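PDB 2XPZ: leucine aminopeptidase 2 from Saccharomyces cerevisiae, which preferentially cleaves di- and tripeptides as a zinc-dependent aminopeptidase of the M1 family and has low epoxide hydrolase activity in vitro. Local coordinates for residues A[72-77]-A[154-159]. Numbering follows the deposited sequence.
Sequences SYLDVQ and LFPCFD
Leu74 presses one methyl, CD2, against the ring of Pro156, and Leu74 supplies most of the strand side of the contact. CD2 lies 3.4 Å from Pro156 CG and is equally near the ring's CD carbon, so the methyl meets the CG-CD side of the ring. Both approaches are tighter than usual for carbon. The leucine side chain and the proline ring cross at about a right angle. CG of Leu74 is anti to the backbone N (chi1 -176°), which carries the branch toward the loop; CD1 then reaches Leu154, and CD2 reaches Phe155 and Pro156. Val76, next on the same side of the strand, adds a looser touch: its CG2 stands 4.1 Å from Pro156 CG.

Leu74 also packs against main-chain atoms of the loop. Leu74 CD1 lies 3.8 Å from Leu154 O, and Leu74 CD2 lies 3.7 Å from Phe155 C. The side chains of Leu154 and Phe155 start away from the strand, so these two residues offer mainly their main chain to Leu74. Cutting Leu74 back to an alanine is likely to open a gap beside the Pro156 ring and to strip the Leu154 carbonyl of the methyl packed on it.

Polar links run beside this apolar patch. Ser72 O is hydrogen-bonded to Ser153 OG, just before the loop segment. The backbones of Asp70 and Cys157 are hydrogen-bonded, and Asp70 OD2 is hydrogen-bonded to Asp159 N.

Pro156 also packs on Leu69 and Thr71 of strand 67-71, Val50 of strand 45-56 and Phe118 of strand 111-120. The contact thus joins Leu74 and Val76 of strand 74-81 to the loop between strands 141-144 and 165-172. It is a loop-on-sheet apolar contact, with a proline packed on the large mixed beta-sheet of the peptidase M1 N-terminal domain.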
ATOM      1  N   SER A  72      -0.374   4.709 -22.278  1.00 30.43           N
ATOM      2  CA  SER A  72      -0.800   6.027 -21.810  1.00 32.03           C
ATOM      3  C   SER A  72       0.385   6.957 -22.005  1.00 36.97           C
ATOM      4  O   SER A  72       1.473   6.687 -21.506  1.00 43.41           O
ATOM      5  CB  SER A  72      -1.230   5.988 -20.333  1.00 29.51           C
ATOM      6  OG  SER A  72      -1.895   7.178 -19.922  1.00 27.06           O
ATOM      7  N   TYR A  73       0.190   8.039 -22.748  1.00 34.56           N
ATOM      8  CA  TYR A  73       1.289   8.943 -23.030  1.00 30.39           C
ATOM      9  C   TYR A  73       2.579   8.147 -23.155  1.00 39.22           C
ATOM     10  O   TYR A  73       3.492   8.334 -22.357  1.00 44.56           O
ATOM     11  CB  TYR A  73       1.471   9.925 -21.886  1.00 26.93           C
ATOM     12  CG  TYR A  73       0.259  10.728 -21.484  1.00 28.96           C
ATOM     13  CD1 TYR A  73      -0.210  11.758 -22.285  1.00 33.15           C
ATOM     14  CD2 TYR A  73      -0.379  10.497 -20.273  1.00 33.97           C
ATOM     15  CE1 TYR A  73      -1.305  12.512 -21.912  1.00 36.31           C
ATOM     16  CE2 TYR A  73      -1.476  11.249 -19.888  1.00 39.37           C
ATOM     17  CZ  TYR A  73      -1.933  12.257 -20.716  1.00 43.81           C
ATOM     18  OH  TYR A  73      -3.020  13.017 -20.350  1.00 51.70           O
ATOM     19  N   LEU A  74       2.649   7.241 -24.129  1.00 44.13           N
ATOM     20  CA  LEU A  74       3.846   6.432 -24.351  1.00 38.21           C
ATOM     21  C   LEU A  74       4.246   6.521 -25.823  1.00 41.85           C
ATOM     22  O   LEU A  74       3.391   6.444 -26.702  1.00 52.35           O
ATOM     23  CB  LEU A  74       3.560   4.985 -23.951  1.00 34.77           C
ATOM     24  CG  LEU A  74       4.628   3.894 -23.964  1.00 31.67           C
ATOM     25  CD1 LEU A  74       5.670   4.106 -22.890  1.00 27.75           C
ATOM     26  CD2 LEU A  74       3.938   2.557 -23.767  1.00 36.23           C
ATOM     27  N   ASP A  75       5.535   6.704 -26.097  1.00 41.17           N
ATOM     28  CA  ASP A  75       6.011   6.785 -27.486  1.00 38.90           C
ATOM     29  C   ASP A  75       6.368   5.416 -28.066  1.00 36.39           C
ATOM     30  O   ASP A  75       7.503   4.961 -27.938  1.00 40.54           O
ATOM     31  CB  ASP A  75       7.215   7.730 -27.599  1.00 35.53           C
ATOM     32  CG  ASP A  75       7.543   8.088 -29.030  1.00 44.13           C
ATOM     33  OD1 ASP A  75       6.654   7.951 -29.891  1.00 51.21           O
ATOM     34  OD2 ASP A  75       8.687   8.512 -29.296  1.00 45.78           O
ATOM     35  N   VAL A  76       5.395   4.760 -28.689  1.00 29.29           N
ATOM     36  CA  VAL A  76       5.649   3.501 -29.378  1.00 29.07           C
ATOM     37  C   VAL A  76       6.344   3.824 -30.696  1.00 35.46           C
ATOM     38  O   VAL A  76       5.773   4.461 -31.580  1.00 38.77           O
ATOM     39  CB  VAL A  76       4.346   2.711 -29.625  1.00 28.51           C
ATOM     40  CG1 VAL A  76       4.634   1.373 -30.276  1.00 23.61           C
ATOM     41  CG2 VAL A  76       3.591   2.512 -28.319  1.00 28.32           C
ATOM     42  N   GLN A  77       7.593   3.395 -30.810  1.00 39.40           N
ATOM     43  CA  GLN A  77       8.431   3.741 -31.951  1.00 35.32           C
ATOM     44  C   GLN A  77       8.337   2.711 -33.067  1.00 34.02           C
ATOM     45  O   GLN A  77       8.212   3.060 -34.232  1.00 46.53           O
ATOM     46  CB  GLN A  77       9.885   3.900 -31.499  1.00 30.89           C
ATOM     47  CG  GLN A  77      10.106   5.084 -30.574  1.00 23.12           C
ATOM     48  CD  GLN A  77      11.278   4.874 -29.662  1.00 29.30           C
ATOM     49  OE1 GLN A  77      11.625   3.742 -29.332  1.00 31.66           O
ATOM     50  NE2 GLN A  77      11.902   5.963 -29.246  1.00 34.52           N
ATOM     51  N   LEU A 154       4.489   2.856 -18.412  1.00 26.52           N
ATOM     52  CA  LEU A 154       5.884   2.439 -18.416  1.00 26.11           C
ATOM     53  C   LEU A 154       6.230   1.632 -19.678  1.00 26.42           C
ATOM     54  O   LEU A 154       7.279   1.841 -20.283  1.00 29.03           O
ATOM     55  CB  LEU A 154       6.218   1.648 -17.154  1.00 18.14           C
ATOM     56  CG  LEU A 154       7.689   1.262 -17.061  1.00 21.29           C
ATOM     57  CD1 LEU A 154       8.547   2.510 -17.080  1.00 26.48           C
ATOM     58  CD2 LEU A 154       7.949   0.444 -15.817  1.00 21.64           C
ATOM     59  N   PHE A 155       5.335   0.725 -20.071  1.00 22.78           N
ATOM     60  CA  PHE A 155       5.508  -0.088 -21.278  1.00 20.22           C
ATOM     61  C   PHE A 155       4.163  -0.581 -21.856  1.00 26.36           C
ATOM     62  O   PHE A 155       3.192  -0.704 -21.121  1.00 36.72           O
ATOM     63  CB  PHE A 155       6.436  -1.264 -20.985  1.00 18.34           C
ATOM     64  CG  PHE A 155       5.881  -2.249 -20.002  1.00 22.33           C
ATOM     65  CD1 PHE A 155       5.287  -3.420 -20.439  1.00 17.84           C
ATOM     66  CD2 PHE A 155       5.976  -2.017 -18.643  1.00 21.46           C
ATOM     67  CE1 PHE A 155       4.789  -4.333 -19.545  1.00 15.75           C
ATOM     68  CE2 PHE A 155       5.473  -2.925 -17.745  1.00 21.50           C
ATOM     69  CZ  PHE A 155       4.876  -4.083 -18.196  1.00 14.78           C
ATOM     70  N   PRO A 156       4.092  -0.848 -23.179  1.00 20.78           N
ATOM     71  CA  PRO A 156       2.823  -1.324 -23.742  1.00 15.69           C
ATOM     72  C   PRO A 156       2.540  -2.749 -23.324  1.00 17.48           C
ATOM     73  O   PRO A 156       3.425  -3.588 -23.381  1.00 19.79           O
ATOM     74  CB  PRO A 156       3.062  -1.262 -25.249  1.00 10.21           C
ATOM     75  CG  PRO A 156       4.226  -0.369 -25.426  1.00 15.17           C
ATOM     76  CD  PRO A 156       5.083  -0.611 -24.237  1.00 20.41           C
ATOM     77  N   CYS A 157       1.309  -3.018 -22.913  1.00 21.43           N
ATOM     78  CA  CYS A 157       0.972  -4.326 -22.372  1.00 24.39           C
ATOM     79  C   CYS A 157      -0.536  -4.519 -22.205  1.00 19.60           C
ATOM     80  O   CYS A 157      -1.326  -3.627 -22.497  1.00  9.71           O
ATOM     81  CB  CYS A 157       1.672  -4.513 -21.022  1.00 27.84           C
ATOM     82  SG  CYS A 157       1.276  -3.244 -19.772  1.00 27.18           S
ATOM     83  N   PHE A 158      -0.924  -5.706 -21.754  1.00 20.74           N
ATOM     84  CA  PHE A 158      -2.280  -5.947 -21.283  1.00 15.57           C
ATOM     85  C   PHE A 158      -2.321  -5.514 -19.821  1.00 14.06           C
ATOM     86  O   PHE A 158      -1.950  -6.265 -18.918  1.00 10.54           O
ATOM     87  CB  PHE A 158      -2.627  -7.428 -21.424  1.00 12.58           C
ATOM     88  CG  PHE A 158      -2.359  -7.975 -22.799  1.00 15.93           C
ATOM     89  CD1 PHE A 158      -3.263  -7.769 -23.823  1.00 15.51           C
ATOM     90  CD2 PHE A 158      -1.198  -8.675 -23.071  1.00 18.16           C
ATOM     91  CE1 PHE A 158      -3.023  -8.261 -25.091  1.00 19.57           C
ATOM     92  CE2 PHE A 158      -0.956  -9.171 -24.346  1.00 22.33           C
ATOM     93  CZ  PHE A 158      -1.870  -8.960 -25.351  1.00 15.57           C
ATOM     94  N   ASP A 159      -2.735  -4.276 -19.599  1.00 17.34           N
ATOM     95  CA  ASP A 159      -2.637  -3.668 -18.284  1.00 14.65           C
ATOM     96  C   ASP A 159      -3.849  -4.016 -17.435  1.00 13.92           C
ATOM     97  O   ASP A 159      -4.700  -3.172 -17.168  1.00 13.73           O
ATOM     98  CB  ASP A 159      -2.487  -2.156 -18.423  1.00 22.38           C
ATOM     99  CG  ASP A 159      -2.119  -1.498 -17.131  1.00 30.72           C
ATOM    100  OD1 ASP A 159      -1.921  -2.225 -16.139  1.00 28.58           O
ATOM    101  OD2 ASP A 159      -2.028  -0.256 -17.111  1.00 41.03           O
TER